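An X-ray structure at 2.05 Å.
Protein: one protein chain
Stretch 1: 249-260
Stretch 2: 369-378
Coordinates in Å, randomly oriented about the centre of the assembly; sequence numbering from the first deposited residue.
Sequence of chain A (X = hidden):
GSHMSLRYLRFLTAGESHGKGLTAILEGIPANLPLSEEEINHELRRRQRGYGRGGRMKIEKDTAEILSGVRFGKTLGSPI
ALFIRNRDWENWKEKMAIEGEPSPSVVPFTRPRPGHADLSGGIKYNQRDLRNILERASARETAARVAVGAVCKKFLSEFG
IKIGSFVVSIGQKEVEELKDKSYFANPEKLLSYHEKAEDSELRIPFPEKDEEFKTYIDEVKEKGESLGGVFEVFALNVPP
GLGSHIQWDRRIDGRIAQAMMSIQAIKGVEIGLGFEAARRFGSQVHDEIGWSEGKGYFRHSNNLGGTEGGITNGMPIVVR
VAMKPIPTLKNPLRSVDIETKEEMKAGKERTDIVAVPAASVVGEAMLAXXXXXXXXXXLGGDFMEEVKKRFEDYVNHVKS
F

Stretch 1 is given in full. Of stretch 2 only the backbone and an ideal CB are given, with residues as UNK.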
ATOM      1  N   ASP A 249      -8.958   8.847   1.885  1.00 30.28           N
ATOM      2  CA  ASP A 249      -8.272   7.887   2.743  1.00 28.63           C
ATOM      3  C   ASP A 249      -7.255   8.484   3.709  1.00 27.94           C
ATOM      4  O   ASP A 249      -6.665   7.755   4.502  1.00 29.28           O
ATOM      5  CB  ASP A 249      -7.597   6.788   1.904  1.00 29.05           C
ATOM      6  CG  ASP A 249      -6.726   7.344   0.783  1.00 32.84           C
ATOM      7  OD1 ASP A 249      -6.313   8.520   0.855  1.00 32.86           O
ATOM      8  OD2 ASP A 249      -6.442   6.591  -0.173  1.00 35.91           O
ATOM      9  N   ARG A 250      -7.046   9.795   3.660  1.00 29.37           N
ATOM     10  CA  ARG A 250      -6.094  10.436   4.565  1.00 29.34           C
ATOM     11  C   ARG A 250      -6.787  11.088   5.762  1.00 29.81           C
ATOM     12  O   ARG A 250      -6.146  11.462   6.744  1.00 28.69           O
ATOM     13  CB  ARG A 250      -5.262  11.478   3.821  1.00 32.91           C
ATOM     14  CG  ARG A 250      -4.208  10.891   2.887  1.00 39.05           C
ATOM     15  CD  ARG A 250      -3.658  11.970   1.962  1.00 46.10           C
ATOM     16  NE  ARG A 250      -2.253  12.303   2.203  1.00 53.76           N
ATOM     17  CZ  ARG A 250      -1.741  12.646   3.383  1.00 55.63           C
ATOM     18  NH1 ARG A 250      -2.510  12.700   4.464  1.00 59.17           N
ATOM     19  NH2 ARG A 250      -0.455  12.957   3.476  1.00 57.46           N
ATOM     20  N   ARG A 251      -8.100  11.215   5.683  1.00 29.40           N
ATOM     21  CA  ARG A 251      -8.865  11.824   6.763  1.00 30.63           C
ATOM     22  C   ARG A 251      -8.717  11.021   8.048  1.00 30.96           C
ATOM     23  O   ARG A 251      -8.962   9.811   8.064  1.00 31.03           O
ATOM     24  CB  ARG A 251     -10.325  11.933   6.346  1.00 31.57           C
ATOM     25  CG  ARG A 251     -10.535  12.998   5.279  1.00 35.01           C
ATOM     26  CD  ARG A 251     -11.955  13.010   4.736  1.00 40.41           C
ATOM     27  NE  ARG A 251     -12.326  14.353   4.308  1.00 47.16           N
ATOM     28  CZ  ARG A 251     -12.978  15.223   5.071  1.00 48.91           C
ATOM     29  NH1 ARG A 251     -13.345  14.885   6.301  1.00 49.52           N
ATOM     30  NH2 ARG A 251     -13.242  16.439   4.613  1.00 50.82           N
ATOM     31  N   ILE A 252      -8.318  11.705   9.118  1.00 27.52           N
ATOM     32  CA  ILE A 252      -8.093  11.058  10.403  1.00 30.60           C
ATOM     33  C   ILE A 252      -9.315  10.315  10.952  1.00 30.07           C
ATOM     34  O   ILE A 252      -9.181   9.236  11.536  1.00 30.32           O
ATOM     35  CB  ILE A 252      -7.581  12.089  11.452  1.00 30.51           C
ATOM     36  CG1 ILE A 252      -6.968  11.360  12.646  1.00 31.04           C
ATOM     37  CG2 ILE A 252      -8.716  12.988  11.918  1.00 32.81           C
ATOM     38  CD1 ILE A 252      -5.760  10.524  12.282  1.00 32.18           C
ATOM     39  N   ASP A 253     -10.505  10.876  10.756  1.00 31.82           N
ATOM     40  CA  ASP A 253     -11.727  10.245  11.256  1.00 32.97           C
ATOM     41  C   ASP A 253     -11.957   8.889  10.599  1.00 31.30           C
ATOM     42  O   ASP A 253     -12.284   7.908  11.268  1.00 30.52           O
ATOM     43  CB  ASP A 253     -12.931  11.158  11.012  1.00 38.28           C
ATOM     44  CG  ASP A 253     -12.831  11.910   9.696  1.00 45.54           C
ATOM     45  OD1 ASP A 253     -12.678  11.262   8.636  1.00 50.79           O
ATOM     46  OD2 ASP A 253     -12.902  13.155   9.721  1.00 47.97           O
ATOM     47  N   GLY A 254     -11.780   8.837   9.286  1.00 29.66           N
ATOM     48  CA  GLY A 254     -11.954   7.582   8.583  1.00 26.69           C
ATOM     49  C   GLY A 254     -10.978   6.552   9.112  1.00 25.07           C
ATOM     50  O   GLY A 254     -11.359   5.412   9.367  1.00 25.96           O
ATOM     51  N   ARG A 255      -9.721   6.946   9.290  1.00 24.63           N
ATOM     52  CA  ARG A 255      -8.711   6.013   9.796  1.00 26.68           C
ATOM     53  C   ARG A 255      -9.068   5.510  11.190  1.00 25.90           C
ATOM     54  O   ARG A 255      -8.940   4.324  11.483  1.00 24.43           O
ATOM     55  CB  ARG A 255      -7.335   6.669   9.837  1.00 27.64           C
ATOM     56  CG  ARG A 255      -6.742   6.987   8.469  1.00 30.38           C
ATOM     57  CD  ARG A 255      -5.250   7.205   8.624  1.00 35.30           C
ATOM     58  NE  ARG A 255      -4.838   8.508   8.138  1.00 37.36           N
ATOM     59  CZ  ARG A 255      -3.628   9.024   8.322  1.00 38.21           C
ATOM     60  NH1 ARG A 255      -2.703   8.345   8.991  1.00 36.22           N
ATOM     61  NH2 ARG A 255      -3.348  10.224   7.838  1.00 38.71           N
ATOM     62  N   ILE A 256      -9.501   6.415  12.057  1.00 25.26           N
ATOM     63  CA  ILE A 256      -9.897   6.016  13.398  1.00 26.15           C
ATOM     64  C   ILE A 256     -11.055   5.029  13.283  1.00 25.30           C
ATOM     65  O   ILE A 256     -11.054   3.984  13.928  1.00 26.50           O
ATOM     66  CB  ILE A 256     -10.332   7.240  14.246  1.00 28.50           C
ATOM     67  CG1 ILE A 256      -9.106   8.091  14.584  1.00 32.30           C
ATOM     68  CG2 ILE A 256     -11.042   6.780  15.517  1.00 31.84           C
ATOM     69  CD1 ILE A 256      -9.430   9.387  15.307  1.00 35.07           C
ATOM     70  N   ALA A 257     -12.031   5.356  12.440  1.00 24.31           N
ATOM     71  CA  ALA A 257     -13.203   4.501  12.239  1.00 25.30           C
ATOM     72  C   ALA A 257     -12.847   3.073  11.829  1.00 26.67           C
ATOM     73  O   ALA A 257     -13.418   2.116  12.345  1.00 28.72           O
ATOM     74  CB  ALA A 257     -14.135   5.118  11.187  1.00 24.46           C
ATOM     75  N   GLN A 258     -11.925   2.922  10.884  1.00 27.96           N
ATOM     76  CA  GLN A 258     -11.540   1.584  10.459  1.00 27.65           C
ATOM     77  C   GLN A 258     -10.865   0.817  11.582  1.00 26.14           C
ATOM     78  O   GLN A 258     -11.152  -0.354  11.795  1.00 27.47           O
ATOM     79  CB  GLN A 258     -10.592   1.637   9.261  1.00 29.48           C
ATOM     80  CG  GLN A 258      -9.963   0.282   8.943  1.00 31.65           C
ATOM     81  CD  GLN A 258      -9.332   0.231   7.566  1.00 36.83           C
ATOM     82  OE1 GLN A 258      -8.588   1.133   7.176  1.00 37.55           O
ATOM     83  NE2 GLN A 258      -9.620  -0.835   6.823  1.00 37.54           N
ATOM     84  N   ALA A 259      -9.954   1.476  12.288  1.00 27.15           N
ATOM     85  CA  ALA A 259      -9.232   0.827  13.380  1.00 26.80           C
ATOM     86  C   ALA A 259     -10.167   0.332  14.478  1.00 27.04           C
ATOM     87  O   ALA A 259      -9.966  -0.758  15.020  1.00 27.46           O
ATOM     88  CB  ALA A 259      -8.199   1.783  13.969  1.00 25.22           C
HETATM   89  N   MSE A 260     -11.181   1.130  14.816  1.00 27.45           N
HETATM   90  CA  MSE A 260     -12.129   0.741  15.862  1.00 27.42           C
HETATM   91  C   MSE A 260     -13.120  -0.320  15.402  1.00 26.90           C
HETATM   92  O   MSE A 260     -13.320  -1.328  16.079  1.00 28.30           O
HETATM   93  CB  MSE A 260     -12.920   1.955  16.372  1.00 28.87           C
HETATM   94  CG  MSE A 260     -12.100   2.978  17.119  1.00 29.93           C
HETATM   95 SE   MSE A 260     -11.163   2.213  18.628  1.00 36.99          SE
HETATM   96  CE  MSE A 260     -10.394   3.846  19.293  1.00 36.03           C
ATOM     97  N   UNK A 369      -2.185   3.206  17.677  1.00 24.73           N
ATOM     98  CA  UNK A 369      -1.558   2.819  16.417  1.00 23.17           C
ATOM     99  C   UNK A 369      -1.853   3.857  15.336  1.00 24.80           C
ATOM    100  O   UNK A 369      -0.956   4.287  14.608  1.00 24.75           O
ATOM    101  CB  UNK A 369      -2.045   1.437  15.976  1.00 23.17           C
ATOM    102  N   UNK A 370      -3.112   4.269  15.249  1.00 23.75           N
ATOM    103  CA  UNK A 370      -3.521   5.258  14.260  1.00 24.18           C
ATOM    104  C   UNK A 370      -2.815   6.582  14.497  1.00 24.88           C
ATOM    105  O   UNK A 370      -2.300   7.204  13.563  1.00 25.39           O
ATOM    106  CB  UNK A 370      -5.038   5.455  14.293  1.00 24.18           C
ATOM    107  N   UNK A 371      -2.769   7.010  15.756  1.00 24.91           N
ATOM    108  CA  UNK A 371      -2.144   8.279  16.077  1.00 24.82           C
ATOM    109  C   UNK A 371      -0.638   8.264  15.902  1.00 26.11           C
ATOM    110  O   UNK A 371      -0.068   9.249  15.427  1.00 26.35           O
ATOM    111  CB  UNK A 371      -2.487   8.674  17.515  1.00 24.82           C
ATOM    112  N   UNK A 372       0.008   7.164  16.287  1.00 23.91           N
ATOM    113  CA  UNK A 372       1.457   7.057  16.138  1.00 26.25           C
ATOM    114  C   UNK A 372       1.769   7.105  14.648  1.00 26.25           C
ATOM    115  O   UNK A 372       2.713   7.770  14.215  1.00 28.75           O
ATOM    116  CB  UNK A 372       1.998   5.778  16.780  1.00 26.25           C
ATOM    117  N   UNK A 373       0.966   6.392  13.869  1.00 27.53           N
ATOM    118  CA  UNK A 373       1.128   6.359  12.421  1.00 25.91           C
ATOM    119  C   UNK A 373       0.982   7.770  11.833  1.00 26.48           C
ATOM    120  O   UNK A 373       1.826   8.228  11.053  1.00 24.46           O
ATOM    121  CB  UNK A 373       0.107   5.408  11.792  1.00 25.91           C
ATOM    122  N   UNK A 374      -0.090   8.453  12.218  1.00 24.16           N
ATOM    123  CA  UNK A 374      -0.366   9.803  11.729  1.00 24.48           C
ATOM    124  C   UNK A 374       0.681  10.817  12.184  1.00 25.48           C
ATOM    125  O   UNK A 374       0.949  11.787  11.486  1.00 24.09           O
ATOM    126  CB  UNK A 374      -1.752  10.252  12.197  1.00 24.48           C
ATOM    127  N   UNK A 375       1.260  10.604  13.362  1.00 24.21           N
ATOM    128  CA  UNK A 375       2.264  11.527  13.854  1.00 25.09           C
ATOM    129  C   UNK A 375       3.551  11.333  13.051  1.00 27.68           C
ATOM    130  O   UNK A 375       4.181  12.301  12.635  1.00 28.76           O
ATOM    131  CB  UNK A 375       2.511  11.321  15.350  1.00 25.09           C
ATOM    132  N   UNK A 376       3.925  10.080  12.814  1.00 27.70           N
ATOM    133  CA  UNK A 376       5.131   9.793  12.045  1.00 29.99           C
ATOM    134  C   UNK A 376       4.982  10.260  10.601  1.00 30.02           C
ATOM    135  O   UNK A 376       5.955  10.678   9.979  1.00 31.31           O
ATOM    136  CB  UNK A 376       5.446   8.296  12.086  1.00 29.99           C
ATOM    137  N   UNK A 377       3.757  10.200  10.081  1.00 31.80           N
ATOM    138  CA  UNK A 377       3.450  10.635   8.717  1.00 33.01           C
ATOM    139  C   UNK A 377       3.724  12.131   8.577  1.00 33.46           C
ATOM    140  O   UNK A 377       4.229  12.597   7.554  1.00 33.80           O
ATOM    141  CB  UNK A 377       1.996  10.321   8.360  1.00 33.01           C
ATOM    142  N   UNK A 378       3.378  12.880   9.617  1.00 33.02           N
ATOM    143  CA  UNK A 378       3.571  14.324   9.633  1.00 32.37           C
ATOM    144  C   UNK A 378       5.027  14.716   9.891  1.00 32.02           C
ATOM    145  O   UNK A 378       5.573  15.597   9.227  1.00 28.91           O
ATOM    146  CB  UNK A 378       2.670  14.955  10.696  1.00 32.37           C
TER

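The two helices run roughly antiparallel, with 146° between their N-to-C directions and 10.1 Å between their axes at closest approach. Ile252, Ile256 and Ala259 make an apolar patch facing the start of stretch 2, while Arg255 and, from before the helix, Arg250 reach toward its end. All ten hidden positions have helical backbone angles, which argues against proline.

Position 369 points sideways, with nothing of stretch 1 within 5.5 Å of its ideal CB. Stretch 1 sets no rule here; the residue is Ile369, which makes no contact.

Position 370 is where the backbones come nearest, 6.5 Å from its CA to the CA of Ile256. The CB points toward stretch 1 and lies 4.9 Å from each of Ala259 CB, Ile256 CG1 and Arg255 O. Such a mostly apolar hollow, with the Arg255 carbonyl at its edge, suits a compact side chain: alanine would reach less of it, while valine, isoleucine or perhaps threonine could spread into it. It is Val370, a knob among Ile252, Arg255, Ile256 and Ala259. With chi1 in t, Val370 CG2 lies close against Ala259 CB at 3.4 Å, and Val370 CG1 is 4.1 Å from both Ile252 CD1 and Ile256 CG1.

Position 371 points away and 372 is out of reach, so many residues would serve. They are Leu371, whose end swings back without coming into close contact, and Ala372.

Position 373 points toward stretch 1, its ideal CB 4.9 Å from Arg255 NH1. A positive charge reaching across invites an acid or a neutral acceptor such as asparagine. Asp373 answers with a salt bridge, OD2 to Arg255 NH1 at 3.4 Å. The gap is rather long, and a water bridges the same pair: it accepts from Arg255 NH1 at 2.8 Å and donates to Asp373 OD2 at 2.6 Å and to Val370 O at 3.1 Å.

Position 374 also points toward stretch 1, but its ideal CB is already 3.8 Å from Arg255 NH1 and 4.0 Å from Ile252 CD1. With so little room straight ahead, a small residue is the natural reading: alanine, serine or glycine. Ala374 is found, its methyl touching Ile252 and helping to form the hole that Arg255 fills.

Positions 375 and 376 are out of reach, so stretch 1 sets no rule; they are Leu375 and Leu376.

Position 377 points toward stretch 1, with Arg255 NH1 5.1 Å from the ideal CB and the guanidinium of Arg250 farther along. Two cations call for an acid, and the distance favours glutamate over aspartate, with glutamine a weaker option. Glu377, extended with chi1 and chi2 both t, divides its carboxylate: Glu377 OE2 takes a hydrogen bond from Arg255 NH2 at 2.6 Å, part of a salt bridge, and a weak one from Arg255 NH1 at 3.1 Å, while Glu377 OE1 lies over a face of the Arg250 guanidinium, 3.0 Å from Arg250 NH1, in a second salt bridge.

Position 378 points sideways into no contact. Lys378 leads its amine away from stretch 1, to a partner elsewhere in the structure.

Stretch 2, residues 369-378: IVLADALLEK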
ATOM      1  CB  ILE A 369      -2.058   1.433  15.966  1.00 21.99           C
ATOM      2  CG1 ILE A 369      -1.553   0.367  16.952  1.00 19.75           C
ATOM      3  CG2 ILE A 369      -1.542   1.109  14.550  1.00 22.20           C
ATOM      4  CD1 ILE A 369      -2.057  -1.027  16.662  1.00 19.25           C
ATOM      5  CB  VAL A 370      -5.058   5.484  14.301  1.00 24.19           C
ATOM      6  CG1 VAL A 370      -5.462   6.596  13.332  1.00 28.10           C
ATOM      7  CG2 VAL A 370      -5.772   4.202  13.916  1.00 23.72           C
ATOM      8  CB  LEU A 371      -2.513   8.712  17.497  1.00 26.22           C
ATOM      9  CG  LEU A 371      -4.014   8.985  17.687  1.00 27.44           C
ATOM     10  CD1 LEU A 371      -4.261   9.567  19.072  1.00 26.55           C
ATOM     11  CD2 LEU A 371      -4.503   9.969  16.627  1.00 29.06           C
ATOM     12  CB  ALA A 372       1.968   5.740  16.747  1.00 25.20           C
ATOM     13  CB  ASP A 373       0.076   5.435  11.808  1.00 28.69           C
ATOM     14  CG  ASP A 373       0.217   5.311  10.303  1.00 34.12           C
ATOM     15  OD1 ASP A 373       1.296   4.875   9.853  1.00 32.89           O
ATOM     16  OD2 ASP A 373      -0.743   5.650   9.575  1.00 33.22           O
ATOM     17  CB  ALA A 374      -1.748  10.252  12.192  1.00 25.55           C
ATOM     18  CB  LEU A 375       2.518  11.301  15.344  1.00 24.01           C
ATOM     19  CG  LEU A 375       3.428  12.341  16.008  1.00 26.23           C
ATOM     20  CD1 LEU A 375       2.876  13.739  15.779  1.00 25.58           C
ATOM     21  CD2 LEU A 375       3.543  12.046  17.497  1.00 25.05           C
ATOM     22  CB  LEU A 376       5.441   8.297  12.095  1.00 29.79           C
ATOM     23  CG  LEU A 376       6.029   7.830  13.429  1.00 28.75           C
ATOM     24  CD1 LEU A 376       6.001   6.305  13.512  1.00 26.87           C
ATOM     25  CD2 LEU A 376       7.459   8.364  13.562  1.00 29.73           C
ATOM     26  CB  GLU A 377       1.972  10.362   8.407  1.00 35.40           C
ATOM     27  CG  GLU A 377       1.497  10.832   7.046  1.00 36.78           C
ATOM     28  CD  GLU A 377      -0.015  10.710   6.872  1.00 42.37           C
ATOM     29  OE1 GLU A 377      -0.498  10.853   5.728  1.00 44.36           O
ATOM     30  OE2 GLU A 377      -0.728  10.479   7.877  1.00 41.40           O
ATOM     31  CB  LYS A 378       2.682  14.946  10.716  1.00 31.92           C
ATOM     32  CG  LYS A 378       2.905  16.431  10.956  1.00 36.16           C
ATOM     33  CD  LYS A 378       2.528  17.264   9.743  1.00 34.24           C
ATOM     34  CE  LYS A 378       2.642  18.745  10.056  1.00 40.02           C
ATOM     35  NZ  LYS A 378       2.288  19.610   8.896  1.00 38.30           N
TER
HETATM   36  O   HOH W   1      -3.028   6.247  10.747  1.00 59.84           O
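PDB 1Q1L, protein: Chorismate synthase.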